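Local coordinates for Slr0280 protein (Synechocystis sp., PDB 5H3K) that is of unknown function but carries a phosphodiester glycosidase (NAGPA-type) domain, which suggests a hydrolase acting on sugar phosphodiesters, at residues 297-302 against 539-544; 379-384 against 534-539. All coordinates share one frame; numbering follows the deposited sequence.

In the fold
From the N terminus, the first segment met is 297-302, the end of strand 291-300 and two residues beyond, in contact 1. The chain then runs through strand 379-392, the first half of contact 2, and only much later arrives at strand 531-536, which closes contact 2 over some 150 residues. The turn that follows, through the shared Asn539, leads directly into strand 542-547, closing contact 1 over some 237 residues, so the loop of contact 2 lies wholly within that of contact 1. Contact 1 joins neighbouring strands of one antiparallel sheet; contact 2 packs that sheet against another. A probable backbone hydrogen bond, Ile543 N to Ala535 O at 2.7 Å, couples the two.

Contact 1: 297-302 against 539-544; sequences TVTINP and NGNIIL
Four backbone hydrogen bonds zip strand 297-300 to strand 542-544 in antiparallel register. Val298 pairs with Leu544 and Ile300 with Ile542 as hydrogen-bonded pairs, each exchanging two N-H...O bonds that lie in the carbonyl plane. The straightest runs from Leu544 N to Val298 O (2.9 Å, 175°). Between them Thr299 and Ile543 form a non-hydrogen-bonded pair, their CA atoms 4.4 Å apart.

Thr299 can be followed outward. Its CB is 4.1 Å from Ile542 O, and there the side chain forks: CG2, anti to the backbone N, lies nearer that oxygen (3.7 Å) and also touches Asn541 CB, whereas OG1, beside the backbone N, lies against CG2 and CG1 of Ile543. A beta-branched residue with one methyl and one hydroxyl suits this partly exposed position. An alanine here would lose both branches and would probably loosen the packing beside Ile543 and across Asn541.

The face bearing Val298, Ile300, Ile542 and Leu544 is apolar and buried. The side chain of Ile300 crosses that of Leu544 obliquely, its CD1 3.9 Å from Leu544 CG, and Val336 and Ile338 of strand 336-339 cover Leu544. Beyond the ladder, Pro302, which has no N-H to offer a partner strand, sets its CB 3.9 Å from Ile542 CD1, while Asn301 turns its OD1 back to Arg303 N.

With Thr297 and Thr299 also bonded through their backbones to strand 279-288, this is the interior strand pairing of an extended antiparallel beta-sheet.

Contact 2: 379-384 against 534-539; sequences TTFGRL and IAVDRN
Strands 379-383 and 534-536 do not pair. Their axes pass 9.1 Å apart at 120°, too far for backbone hydrogen bonds, and side chains bridge the gap between two sheets.

The close part centres on Phe381. With CG beside the backbone N (chi1 -72°), the ring reaches tip to tip toward Val536, with CG1 at the ring edge. CE1 sits 3.7 Å from Val536 CG1, and CG2, at a like distance, stands well off the ring plane, so both methyls meet one ring corner. Around the rim, CE2 comes to 3.8 Å from Ile534 O, near the ring plane. A broad aromatic ring suits the wide spacing, while compact, beta-branched Val536 fits both a strand and the ring corner; Ile371 and Asn572 add contacts to Phe381.

At the looser end Thr379 adds a single approach, OG1 to Val536 CG1 at 3.8 Å, a polar atom meeting a methyl group. Past Val536 the chain diverges toward solvent, where Arg538 and Asn539 are exposed. Asp537 OD1 takes the N-H of Asn539 from above the carboxylate plane, forming an Asx turn, and also accepts from Asn541 N.

With no hydrogen bond between the segments, cohesion here probably comes mainly from dispersion and burial of apolar surface, perhaps with a small electrostatic gain where the positively polarised ring edge faces the Ile534 carbonyl.

Contact 1: 297-302 against 539-544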
ATOM      1  N   THR A 297     -10.065  -1.103   6.011  1.00  6.55           N
ATOM      2  CA  THR A 297      -9.052  -1.250   7.049  1.00  5.21           C
ATOM      3  C   THR A 297      -8.484  -2.655   7.081  1.00  4.92           C
ATOM      4  O   THR A 297      -9.156  -3.635   6.734  1.00  5.59           O
ATOM      5  CB  THR A 297      -9.594  -0.925   8.453  1.00  7.27           C
ATOM      6  OG1 THR A 297     -10.676  -1.814   8.768  1.00  7.70           O
ATOM      7  CG2 THR A 297     -10.077   0.518   8.536  1.00  7.75           C
ATOM      8  N   VAL A 298      -7.242  -2.752   7.528  1.00  5.00           N
ATOM      9  CA  VAL A 298      -6.689  -4.036   7.921  1.00  4.76           C
ATOM     10  C   VAL A 298      -6.127  -3.832   9.305  1.00  6.97           C
ATOM     11  O   VAL A 298      -5.348  -2.901   9.540  1.00  6.42           O
ATOM     12  CB  VAL A 298      -5.610  -4.533   6.974  1.00  4.03           C
ATOM     13  CG1 VAL A 298      -5.040  -5.835   7.494  1.00  5.42           C
ATOM     14  CG2 VAL A 298      -6.182  -4.715   5.567  1.00  6.03           C
ATOM     15  N   THR A 299      -6.559  -4.679  10.232  1.00  5.84           N
ATOM     16  CA  THR A 299      -6.162  -4.542  11.623  1.00  6.23           C
ATOM     17  C   THR A 299      -5.230  -5.692  11.977  1.00  6.95           C
ATOM     18  O   THR A 299      -5.517  -6.859  11.691  1.00  7.49           O
ATOM     19  CB  THR A 299      -7.383  -4.514  12.567  1.00  9.87           C
ATOM     20  OG1 THR A 299      -8.199  -3.371  12.262  1.00  9.54           O
ATOM     21  CG2 THR A 299      -6.925  -4.426  14.024  1.00  8.12           C
ATOM     22  N   ILE A 300      -4.100  -5.359  12.582  1.00  5.59           N
ATOM     23  CA  ILE A 300      -3.041  -6.328  12.799  1.00  6.48           C
ATOM     24  C   ILE A 300      -2.656  -6.313  14.268  1.00  9.92           C
ATOM     25  O   ILE A 300      -2.386  -5.250  14.826  1.00 10.58           O
ATOM     26  CB  ILE A 300      -1.778  -5.971  11.972  1.00  7.94           C
ATOM     27  CG1 ILE A 300      -2.068  -5.984  10.465  1.00  5.96           C
ATOM     28  CG2 ILE A 300      -0.636  -6.916  12.303  1.00  9.06           C
ATOM     29  CD1 ILE A 300      -2.104  -4.586   9.841  1.00  6.19           C
ATOM     30  N   ASN A 301      -2.646  -7.490  14.896  1.00  7.94           N
ATOM     31  CA  ASN A 301      -2.120  -7.621  16.251  1.00 10.57           C
ATOM     32  C   ASN A 301      -0.619  -7.858  16.170  1.00 12.59           C
ATOM     33  O   ASN A 301      -0.185  -8.962  15.845  1.00 11.38           O
ATOM     34  CB  ASN A 301      -2.806  -8.781  16.980  1.00 11.34           C
ATOM     35  CG  ASN A 301      -2.291  -8.961  18.410  1.00 18.93           C
ATOM     36  OD1 ASN A 301      -1.309  -8.329  18.822  1.00 17.59           O
ATOM     37  ND2 ASN A 301      -2.945  -9.835  19.163  1.00 22.93           N
ATOM     38  N   PRO A 302       0.186  -6.827  16.494  1.00 13.78           N
ATOM     39  CA  PRO A 302       1.638  -6.892  16.293  1.00 14.28           C
ATOM     40  C   PRO A 302       2.302  -7.788  17.342  1.00 18.35           C
ATOM     41  O   PRO A 302       3.517  -7.987  17.317  1.00 17.34           O
ATOM     42  CB  PRO A 302       2.072  -5.432  16.469  1.00 15.85           C
ATOM     43  CG  PRO A 302       1.106  -4.894  17.478  1.00 13.95           C
ATOM     44  CD  PRO A 302      -0.214  -5.600  17.213  1.00 14.63           C
ATOM     45  N   ASN A 539      -6.269  -1.713  22.254  1.00 31.36           N
ATOM     46  CA  ASN A 539      -5.632  -2.994  22.525  1.00 26.68           C
ATOM     47  C   ASN A 539      -4.187  -3.014  22.050  1.00 29.63           C
ATOM     48  O   ASN A 539      -3.467  -4.003  22.236  1.00 28.88           O
ATOM     49  CB  ASN A 539      -6.417  -4.110  21.846  1.00 25.21           C
ATOM     50  CG  ASN A 539      -7.916  -3.982  22.060  1.00 40.31           C
ATOM     51  OD1 ASN A 539      -8.696  -3.938  21.099  1.00 38.98           O
ATOM     52  ND2 ASN A 539      -8.331  -3.917  23.325  1.00 36.90           N
ATOM     53  N   GLY A 540      -3.762  -1.915  21.437  1.00 16.83           N
ATOM     54  CA  GLY A 540      -2.436  -1.845  20.872  1.00 19.41           C
ATOM     55  C   GLY A 540      -2.378  -2.608  19.562  1.00 14.62           C
ATOM     56  O   GLY A 540      -1.293  -2.977  19.120  1.00 17.66           O
ATOM     57  N   ASN A 541      -3.532  -2.851  18.943  1.00 14.08           N
ATOM     58  CA  ASN A 541      -3.539  -3.366  17.570  1.00 10.88           C
ATOM     59  C   ASN A 541      -3.292  -2.228  16.591  1.00 11.21           C
ATOM     60  O   ASN A 541      -3.738  -1.103  16.817  1.00 10.48           O
ATOM     61  CB  ASN A 541      -4.871  -4.036  17.209  1.00 12.57           C
ATOM     62  CG  ASN A 541      -5.107  -5.336  17.963  1.00 15.74           C
ATOM     63  OD1 ASN A 541      -4.177  -6.097  18.235  1.00 16.26           O
ATOM     64  ND2 ASN A 541      -6.359  -5.589  18.308  1.00 19.01           N
ATOM     65  N   ILE A 542      -2.611  -2.531  15.492  1.00  5.84           N
ATOM     66  CA  ILE A 542      -2.321  -1.536  14.471  1.00  6.81           C
ATOM     67  C   ILE A 542      -3.412  -1.556  13.419  1.00  7.43           C
ATOM     68  O   ILE A 542      -3.823  -2.624  12.967  1.00  7.38           O
ATOM     69  CB  ILE A 542      -0.963  -1.827  13.820  1.00  7.53           C
ATOM     70  CG1 ILE A 542       0.153  -1.641  14.863  1.00  9.47           C
ATOM     71  CG2 ILE A 542      -0.755  -0.946  12.561  1.00  7.33           C
ATOM     72  CD1 ILE A 542       1.496  -2.205  14.433  1.00 13.35           C
ATOM     73  N   ILE A 543      -3.905  -0.382  13.037  1.00  6.12           N
ATOM     74  CA  ILE A 543      -4.896  -0.299  11.972  1.00  5.36           C
ATOM     75  C   ILE A 543      -4.309   0.449  10.782  1.00  5.09           C
ATOM     76  O   ILE A 543      -3.781   1.544  10.931  1.00  5.26           O
ATOM     77  CB  ILE A 543      -6.185   0.417  12.438  1.00  8.05           C
ATOM     78  CG1 ILE A 543      -6.627  -0.127  13.797  1.00 11.63           C
ATOM     79  CG2 ILE A 543      -7.299   0.224  11.420  1.00  7.97           C
ATOM     80  CD1 ILE A 543      -7.631   0.762  14.497  1.00 18.09           C
ATOM     81  N   LEU A 544      -4.355  -0.179   9.615  1.00  3.46           N
ATOM     82  CA  LEU A 544      -4.002   0.493   8.371  1.00  4.38           C
ATOM     83  C   LEU A 544      -5.322   0.912   7.737  1.00  4.90           C
ATOM     84  O   LEU A 544      -6.247   0.092   7.614  1.00  5.17           O
ATOM     85  CB  LEU A 544      -3.231  -0.447   7.446  1.00  3.21           C
ATOM     86  CG  LEU A 544      -2.014  -1.160   8.043  1.00  4.48           C
ATOM     87  CD1 LEU A 544      -1.320  -1.991   6.971  1.00  3.17           C
ATOM     88  CD2 LEU A 544      -1.026  -0.172   8.640  1.00  4.61           C
TER

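Contact 2: 379-384 against 534-539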
ATOM      1  N   THR A 379       4.919   0.271  20.072  1.00  8.93           N
ATOM      2  CA  THR A 379       4.925   1.435  19.169  1.00 10.82           C
ATOM      3  C   THR A 379       5.096   2.747  19.925  1.00 10.79           C
ATOM      4  O   THR A 379       4.875   2.818  21.131  1.00 11.48           O
ATOM      5  CB  THR A 379       3.620   1.548  18.344  1.00 10.70           C
ATOM      6  OG1 THR A 379       2.509   1.748  19.232  1.00 12.77           O
ATOM      7  CG2 THR A 379       3.381   0.301  17.507  1.00  8.39           C
ATOM      8  N   THR A 380       5.485   3.789  19.199  1.00  6.76           N
ATOM      9  CA  THR A 380       5.446   5.152  19.718  1.00  8.49           C
ATOM     10  C   THR A 380       5.105   6.093  18.570  1.00  7.60           C
ATOM     11  O   THR A 380       5.400   5.784  17.412  1.00  5.97           O
ATOM     12  CB  THR A 380       6.779   5.589  20.397  1.00  9.62           C
ATOM     13  OG1 THR A 380       6.528   6.704  21.255  1.00 11.31           O
ATOM     14  CG2 THR A 380       7.846   5.998  19.360  1.00  8.62           C
ATOM     15  N   PHE A 381       4.464   7.215  18.897  1.00  6.66           N
ATOM     16  CA  PHE A 381       4.075   8.226  17.913  1.00  7.57           C
ATOM     17  C   PHE A 381       4.599   9.560  18.414  1.00  9.37           C
ATOM     18  O   PHE A 381       4.692   9.785  19.630  1.00 10.84           O
ATOM     19  CB  PHE A 381       2.544   8.330  17.797  1.00  5.06           C
ATOM     20  CG  PHE A 381       1.872   7.151  17.110  1.00  7.20           C
ATOM     21  CD1 PHE A 381       1.776   5.911  17.737  1.00  7.49           C
ATOM     22  CD2 PHE A 381       1.254   7.319  15.874  1.00  5.81           C
ATOM     23  CE1 PHE A 381       1.121   4.832  17.118  1.00  6.59           C
ATOM     24  CE2 PHE A 381       0.589   6.258  15.252  1.00  5.81           C
ATOM     25  CZ  PHE A 381       0.525   5.008  15.880  1.00  5.15           C
ATOM     26  N   GLY A 382       4.919  10.469  17.499  1.00  5.65           N
ATOM     27  CA  GLY A 382       5.346  11.791  17.919  1.00  7.23           C
ATOM     28  C   GLY A 382       5.778  12.594  16.724  1.00  9.61           C
ATOM     29  O   GLY A 382       5.641  12.136  15.599  1.00 10.45           O
ATOM     30  N   ARG A 383       6.296  13.791  16.967  1.00  6.34           N
ATOM     31  CA  ARG A 383       6.816  14.615  15.886  1.00  7.24           C
ATOM     32  C   ARG A 383       8.330  14.515  15.936  1.00  6.12           C
ATOM     33  O   ARG A 383       8.966  14.950  16.899  1.00  7.79           O
ATOM     34  CB  ARG A 383       6.320  16.049  16.031  1.00  8.62           C
ATOM     35  CG  ARG A 383       4.792  16.105  15.978  1.00  8.85           C
ATOM     36  CD  ARG A 383       4.274  17.529  15.866  1.00 13.71           C
ATOM     37  NE  ARG A 383       2.811  17.566  15.738  1.00 14.55           N
ATOM     38  CZ  ARG A 383       1.958  17.543  16.764  1.00 14.47           C
ATOM     39  NH1 ARG A 383       2.404  17.472  18.012  1.00 17.22           N
ATOM     40  NH2 ARG A 383       0.653  17.588  16.538  1.00 13.63           N
ATOM     41  N   LEU A 384       8.897  13.907  14.900  1.00  4.52           N
ATOM     42  CA  LEU A 384      10.261  13.414  14.955  1.00  5.50           C
ATOM     43  C   LEU A 384      11.275  14.363  14.314  1.00  5.43           C
ATOM     44  O   LEU A 384      11.065  14.895  13.224  1.00  5.74           O
ATOM     45  CB  LEU A 384      10.326  12.035  14.284  1.00  3.86           C
ATOM     46  CG  LEU A 384      11.706  11.425  14.033  1.00  6.69           C
ATOM     47  CD1 LEU A 384      12.360  11.053  15.360  1.00  7.04           C
ATOM     48  CD2 LEU A 384      11.557  10.214  13.116  1.00  5.35           C
ATOM     49  N   ILE A 534      -1.902   5.196   9.484  1.00  2.54           N
ATOM     50  CA  ILE A 534      -1.578   4.094  10.373  1.00  3.37           C
ATOM     51  C   ILE A 534      -1.925   4.526  11.792  1.00  3.38           C
ATOM     52  O   ILE A 534      -1.600   5.649  12.209  1.00  4.37           O
ATOM     53  CB  ILE A 534      -0.106   3.623  10.265  1.00  2.82           C
ATOM     54  CG1 ILE A 534       0.149   2.470  11.246  1.00  3.85           C
ATOM     55  CG2 ILE A 534       0.878   4.786  10.489  1.00  2.75           C
ATOM     56  CD1 ILE A 534       1.400   1.698  10.934  1.00  4.24           C
ATOM     57  N   ALA A 535      -2.601   3.649  12.527  1.00  2.65           N
ATOM     58  CA  ALA A 535      -3.066   3.991  13.856  1.00  5.03           C
ATOM     59  C   ALA A 535      -2.928   2.805  14.787  1.00  5.47           C
ATOM     60  O   ALA A 535      -2.722   1.661  14.340  1.00  5.69           O
ATOM     61  CB  ALA A 535      -4.522   4.451  13.798  1.00  5.06           C
ATOM     62  N   VAL A 536      -3.014   3.072  16.083  1.00  7.55           N
ATOM     63  CA  VAL A 536      -3.154   1.982  17.044  1.00  7.39           C
ATOM     64  C   VAL A 536      -4.413   2.191  17.881  1.00  9.28           C
ATOM     65  O   VAL A 536      -4.745   3.327  18.234  1.00  9.59           O
ATOM     66  CB  VAL A 536      -1.904   1.819  17.945  1.00 12.96           C
ATOM     67  CG1 VAL A 536      -0.662   1.574  17.099  1.00 10.31           C
ATOM     68  CG2 VAL A 536      -1.704   3.050  18.810  1.00 21.17           C
ATOM     69  N   ASP A 537      -5.117   1.099  18.175  1.00 12.53           N
ATOM     70  CA  ASP A 537      -6.331   1.153  19.010  1.00 17.75           C
ATOM     71  C   ASP A 537      -6.046   0.923  20.502  1.00 15.84           C
ATOM     72  O   ASP A 537      -4.889   0.897  20.915  1.00 20.09           O
ATOM     73  CB  ASP A 537      -7.408   0.180  18.499  1.00 20.53           C
ATOM     74  CG  ASP A 537      -7.011  -1.299  18.632  1.00 19.43           C
ATOM     75  OD1 ASP A 537      -6.130  -1.674  19.448  1.00 19.96           O
ATOM     76  OD2 ASP A 537      -7.616  -2.114  17.907  1.00 28.30           O
ATOM     77  N   ARG A 538      -7.114   0.749  21.283  1.00 23.21           N
ATOM     78  CA  ARG A 538      -7.040   0.536  22.732  1.00 28.48           C
ATOM     79  C   ARG A 538      -6.224  -0.699  23.112  1.00 27.08           C
ATOM     80  O   ARG A 538      -5.575  -0.729  24.162  1.00 34.21           O
ATOM     81  CB  ARG A 538      -8.456   0.371  23.294  1.00 33.37           C
ATOM     82  CG  ARG A 538      -9.520   1.192  22.564  1.00 35.15           C
ATOM     83  CD  ARG A 538      -9.642   2.593  23.148  1.00 42.75           C
ATOM     84  NE  ARG A 538     -10.494   3.453  22.331  1.00 39.83           N
ATOM     85  CZ  ARG A 538     -10.715   4.742  22.577  1.00 41.21           C
ATOM     86  NH1 ARG A 538     -10.148   5.329  23.628  1.00 41.54           N
ATOM     87  NH2 ARG A 538     -11.504   5.447  21.772  1.00 35.91           N
ATOM     88  N   ASN A 539      -6.269  -1.713  22.254  1.00 31.36           N
ATOM     89  CA  ASN A 539      -5.632  -2.994  22.525  1.00 26.68           C
ATOM     90  C   ASN A 539      -4.187  -3.014  22.050  1.00 29.63           C
ATOM     91  O   ASN A 539      -3.467  -4.003  22.236  1.00 28.88           O
ATOM     92  CB  ASN A 539      -6.417  -4.110  21.846  1.00 25.21           C
ATOM     93  CG  ASN A 539      -7.916  -3.982  22.060  1.00 40.31           C
ATOM     94  OD1 ASN A 539      -8.696  -3.938  21.099  1.00 38.98           O
ATOM     95  ND2 ASN A 539      -8.331  -3.917  23.325  1.00 36.90           N
TER